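Side-chain contacts in 4-hydroxybutyrate coenzyme A transferase (Shewanella oneidensis, PDB 2OAS), which probably transfers coenzyme A between acyl-CoA thioesters and carboxylic acids such as acetate and 4-hydroxybutyrate: residues K102-S106 against G107-I111; V93-F96 against L97-P101. All coordinates share one frame; numbering follows the deposited sequence.

Interaction 1 of 2, residues K102-S106 against G107-I111; sequences KLFRS and GEQKI
Helix 100-105 ends in a C-terminal cap in which Gly-107, the first residue to leave helical geometry, takes a positive phi (75°) and Gly-107 N donates to Phe-104 O (2.9 Å). Two residues on, Gln-109 N donates to Leu-103 O (3.0 Å), and so the departing chain is bound back to the last turn of the helix. At the exposed turn, Ser-106 OG accepts a bond from Glu-108 N and lies 2.8 Å from both Lys-102 O and Glu-108 OE1. The other carboxylate oxygen of Glu-108 makes a salt bridge to Lys-393 of the second subunit. The aliphatic part of Gln-109 packs on Leu-103, with Gln-109 CB 3.7 Å from Leu-103 CG. The same side chain runs alongside the Phe-104 ring with its amide plane steeply inclined to it (80°). That amide is held by its NE2, which donates almost straight to Lys-110 O, on a lone pair and in the carbonyl plane. Ile-111, extended at chi2 (-180°), carries its terminal methyl onto the buried ring in a CH-pi contact, CD1 standing 3.4 Å above the centroid of Phe-104.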
loop_
_atom_site.group_PDB
_atom_site.type_symbol
_atom_site.label_atom_id
_atom_site.label_comp_id
_atom_site.label_asym_id
_atom_site.label_seq_id
_atom_site.Cartn_x
_atom_site.Cartn_y
_atom_site.Cartn_z
ATOM N N LYS A 102 4.972 14.938 6.273
ATOM C CA LYS A 102 6.300 14.796 5.686
ATOM C C LYS A 102 6.503 15.726 4.480
ATOM O O LYS A 102 7.600 16.256 4.273
ATOM C CB LYS A 102 6.546 13.343 5.254
ATOM C CG LYS A 102 7.805 13.161 4.408
ATOM C CD LYS A 102 7.567 12.198 3.217
ATOM C CE LYS A 102 8.746 12.259 2.211
ATOM N NZ LYS A 102 8.686 11.265 1.079
ATOM N N LEU A 103 5.452 15.904 3.678
ATOM C CA LEU A 103 5.507 16.774 2.502
ATOM C C LEU A 103 5.796 18.198 2.963
ATOM O O LEU A 103 6.482 18.967 2.284
ATOM C CB LEU A 103 4.169 16.744 1.754
ATOM C CG LEU A 103 4.140 17.338 0.341
ATOM C CD1 LEU A 103 4.853 16.387 -0.602
ATOM C CD2 LEU A 103 2.715 17.528 -0.130
ATOM N N PHE A 104 5.257 18.555 4.122
ATOM C CA PHE A 104 5.480 19.888 4.651
ATOM C C PHE A 104 6.857 19.977 5.272
ATOM O O PHE A 104 7.654 20.841 4.903
ATOM C CB PHE A 104 4.430 20.254 5.697
ATOM C CG PHE A 104 3.039 20.351 5.161
ATOM C CD1 PHE A 104 2.810 20.554 3.803
ATOM C CD2 PHE A 104 1.951 20.255 6.020
ATOM C CE1 PHE A 104 1.514 20.655 3.298
ATOM C CE2 PHE A 104 0.646 20.359 5.535
ATOM C CZ PHE A 104 0.425 20.558 4.166
ATOM N N ARG A 105 7.148 19.076 6.204
ATOM C CA ARG A 105 8.443 19.093 6.885
ATOM C C ARG A 105 9.654 18.950 5.969
ATOM O O ARG A 105 10.666 19.615 6.182
ATOM C CB ARG A 105 8.470 18.026 7.985
ATOM C CG ARG A 105 7.774 18.498 9.261
ATOM C CD ARG A 105 7.100 17.377 10.038
ATOM N NE ARG A 105 6.444 17.922 11.222
ATOM C CZ ARG A 105 5.573 17.267 11.981
ATOM N NH1 ARG A 105 5.225 16.017 11.701
ATOM N NH2 ARG A 105 5.049 17.883 13.031
ATOM N N SER A 106 9.547 18.100 4.952
ATOM C CA SER A 106 10.640 17.882 4.005
ATOM C C SER A 106 10.838 19.119 3.143
ATOM O O SER A 106 11.773 19.198 2.347
ATOM C CB SER A 106 10.324 16.705 3.089
ATOM O OG SER A 106 9.272 17.047 2.204
ATOM N N GLY A 107 9.932 20.073 3.291
ATOM C CA GLY A 107 10.013 21.297 2.520
ATOM C C GLY A 107 9.600 21.126 1.072
ATOM O O GLY A 107 9.749 22.051 0.269
ATOM N N GLU A 108 9.082 19.955 0.720
ATOM C CA GLU A 108 8.658 19.710 -0.657
ATOM C C GLU A 108 7.504 20.630 -1.034
ATOM O O GLU A 108 7.423 21.097 -2.170
ATOM C CB GLU A 108 8.256 18.241 -0.837
ATOM C CG GLU A 108 9.431 17.262 -0.745
ATOM C CD GLU A 108 8.996 15.797 -0.734
ATOM O OE1 GLU A 108 8.303 15.376 0.229
ATOM O OE2 GLU A 108 9.350 15.067 -1.692
ATOM N N GLN A 109 6.618 20.893 -0.075
ATOM C CA GLN A 109 5.466 21.781 -0.291
ATOM C C GLN A 109 5.528 22.936 0.702
ATOM O O GLN A 109 5.370 22.754 1.902
ATOM C CB GLN A 109 4.149 21.015 -0.129
ATOM C CG GLN A 109 2.897 21.898 -0.158
ATOM C CD GLN A 109 2.633 22.551 -1.511
ATOM O OE1 GLN A 109 2.250 21.894 -2.470
ATOM N NE2 GLN A 109 2.833 23.852 -1.585
ATOM N N LYS A 110 5.770 24.124 0.174
ATOM C CA LYS A 110 5.875 25.330 0.972
ATOM C C LYS A 110 4.513 25.831 1.430
ATOM O O LYS A 110 3.510 25.654 0.739
ATOM C CB LYS A 110 6.558 26.430 0.156
ATOM C CG LYS A 110 7.730 27.098 0.851
ATOM C CD LYS A 110 8.899 26.119 1.034
ATOM C CE LYS A 110 10.080 26.796 1.754
ATOM N NZ LYS A 110 11.259 25.895 1.949
ATOM N N ILE A 111 4.499 26.472 2.594
ATOM C CA ILE A 111 3.286 27.038 3.157
ATOM C C ILE A 111 3.609 28.435 3.669
ATOM O O ILE A 111 4.409 28.592 4.588
ATOM C CB ILE A 111 2.765 26.195 4.325
ATOM C CG1 ILE A 111 2.375 24.805 3.818
ATOM C CG2 ILE A 111 1.624 26.911 5.006
ATOM C CD1 ILE A 111 1.843 23.879 4.867
HETATM O O HOH W 1 7.352 23.543 3.764
#

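Interaction 2 of 2, residues V93-F96 against L97-P101; sequences VPIF and LSEVP
Phe-96 O turns into the start of helix 100-105, where it accepts a bond from Glu-99 N (3.0 Å) and a weak one from Val-100 N (3.5 Å). Val-100 N also donates to Leu-97 O, so this one N-H is divided between two carbonyls. Phe-96 and Glu-99 lie side by side and point the same way: Glu-99 CG sits at the edge of the ring, in its plane, 3.6 Å from Phe-96 CD2. The glutamate chain bends at chi2 (-68°), and its carboxylate plane stands nearly perpendicular to the ring (85°). This is the entry to the helix that follows strand 91-92 of the parallel sheet in the N-terminal domain. Arg-337 of the second subunit meets both side chains, as a salt-bridge partner of Glu-99 OE2 and a cation-pi partner of Phe-96. Ile-95 CG1 rests on Glu-99 CB at 3.6 Å, while Ile-95 CG2 meets Val-100 CG2 at 4.0 Å, the side chains of Ile-95 and Val-100 crossing at about a right angle. The Leu-97 side chain lies about 4 Å from that of Glu-233, which binds coenzyme A covalently.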
loop_
_atom_site.group_PDB
_atom_site.type_symbol
_atom_site.label_atom_id
_atom_site.label_comp_id
_atom_site.label_asym_id
_atom_site.label_seq_id
_atom_site.Cartn_x
_atom_site.Cartn_y
_atom_site.Cartn_z
ATOM N N VAL A 93 -4.854 16.389 -5.137
ATOM C CA VAL A 93 -3.533 15.794 -4.995
ATOM C C VAL A 93 -3.614 14.506 -4.201
ATOM O O VAL A 93 -3.738 14.526 -2.989
ATOM C CB VAL A 93 -2.561 16.764 -4.292
ATOM C CG1 VAL A 93 -1.178 16.120 -4.158
ATOM C CG2 VAL A 93 -2.460 18.057 -5.094
ATOM N N PRO A 94 -3.544 13.357 -4.879
ATOM C CA PRO A 94 -3.621 12.098 -4.141
ATOM C C PRO A 94 -2.397 11.886 -3.233
ATOM O O PRO A 94 -1.259 11.985 -3.689
ATOM C CB PRO A 94 -3.740 11.064 -5.257
ATOM C CG PRO A 94 -2.945 11.669 -6.370
ATOM C CD PRO A 94 -3.337 13.121 -6.320
ATOM N N ILE A 95 -2.637 11.595 -1.956
ATOM C CA ILE A 95 -1.536 11.389 -1.006
ATOM C C ILE A 95 -2.005 10.762 0.295
ATOM O O ILE A 95 -3.057 11.133 0.808
ATOM C CB ILE A 95 -0.851 12.718 -0.655
ATOM C CG1 ILE A 95 0.267 12.482 0.359
ATOM C CG2 ILE A 95 -1.845 13.662 -0.041
ATOM C CD1 ILE A 95 1.110 13.691 0.593
ATOM N N PHE A 96 -1.233 9.817 0.836
ATOM C CA PHE A 96 -1.627 9.195 2.109
ATOM C C PHE A 96 -1.671 10.308 3.134
ATOM O O PHE A 96 -0.852 11.220 3.096
ATOM C CB PHE A 96 -0.624 8.124 2.563
ATOM C CG PHE A 96 -0.444 7.023 1.578
ATOM C CD1 PHE A 96 -1.532 6.271 1.159
ATOM C CD2 PHE A 96 0.789 6.807 0.982
ATOM C CE1 PHE A 96 -1.399 5.324 0.148
ATOM C CE2 PHE A 96 0.933 5.862 -0.029
ATOM C CZ PHE A 96 -0.166 5.122 -0.450
ATOM N N LEU A 97 -2.628 10.232 4.041
ATOM C CA LEU A 97 -2.755 11.254 5.051
ATOM C C LEU A 97 -1.491 11.352 5.889
ATOM O O LEU A 97 -1.016 12.446 6.158
ATOM C CB LEU A 97 -3.971 10.972 5.935
ATOM C CG LEU A 97 -4.831 12.237 6.047
ATOM C CD1 LEU A 97 -6.268 11.897 5.689
ATOM C CD2 LEU A 97 -4.731 12.833 7.438
ATOM N N SER A 98 -0.933 10.207 6.275
ATOM C CA SER A 98 0.289 10.193 7.077
ATOM C C SER A 98 1.482 10.797 6.336
ATOM O O SER A 98 2.481 11.149 6.956
ATOM C CB SER A 98 0.619 8.770 7.504
ATOM O OG SER A 98 0.685 7.915 6.375
ATOM N N GLU A 99 1.382 10.914 5.016
ATOM C CA GLU A 99 2.480 11.472 4.223
ATOM C C GLU A 99 2.402 12.994 4.128
ATOM O O GLU A 99 3.366 13.643 3.734
ATOM C CB GLU A 99 2.475 10.917 2.794
ATOM C CG GLU A 99 2.615 9.411 2.640
ATOM C CD GLU A 99 3.975 8.883 3.051
ATOM O OE1 GLU A 99 5.000 9.423 2.584
ATOM O OE2 GLU A 99 4.015 7.907 3.835
ATOM N N VAL A 100 1.264 13.570 4.491
ATOM C CA VAL A 100 1.112 15.010 4.394
ATOM C C VAL A 100 2.094 15.770 5.282
ATOM O O VAL A 100 2.706 16.730 4.839
ATOM C CB VAL A 100 -0.320 15.428 4.724
ATOM C CG1 VAL A 100 -0.496 16.917 4.502
ATOM C CG2 VAL A 100 -1.294 14.635 3.851
ATOM N N PRO A 101 2.257 15.360 6.548
ATOM C CA PRO A 101 3.186 16.046 7.458
ATOM C C PRO A 101 4.602 16.047 6.902
ATOM O O PRO A 101 5.336 17.033 7.031
ATOM C CB PRO A 101 3.092 15.226 8.735
ATOM C CG PRO A 101 1.683 14.771 8.723
ATOM C CD PRO A 101 1.514 14.320 7.273
#

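From the N terminus, the chain leaves strand 91-92, outermost in the parallel sheet within this chain, and first meets interaction 2, which closes the loop at the entry to helix 100-105. The helix then runs into interaction 1, where the turn at its far end directs the chain to strand 113-118 in the interior of the same sheet. The two contacts thus stand in series along one strand-helix-strand connection, neither nested nor crossed, with centres about 11 Å apart. They meet where Leu-103 CD2 packs on Ile-95 CD1 at 4.2 Å. Both reach the second subunit, and interaction 2 lies beside the coenzyme A site whereas interaction 1 is remote from it.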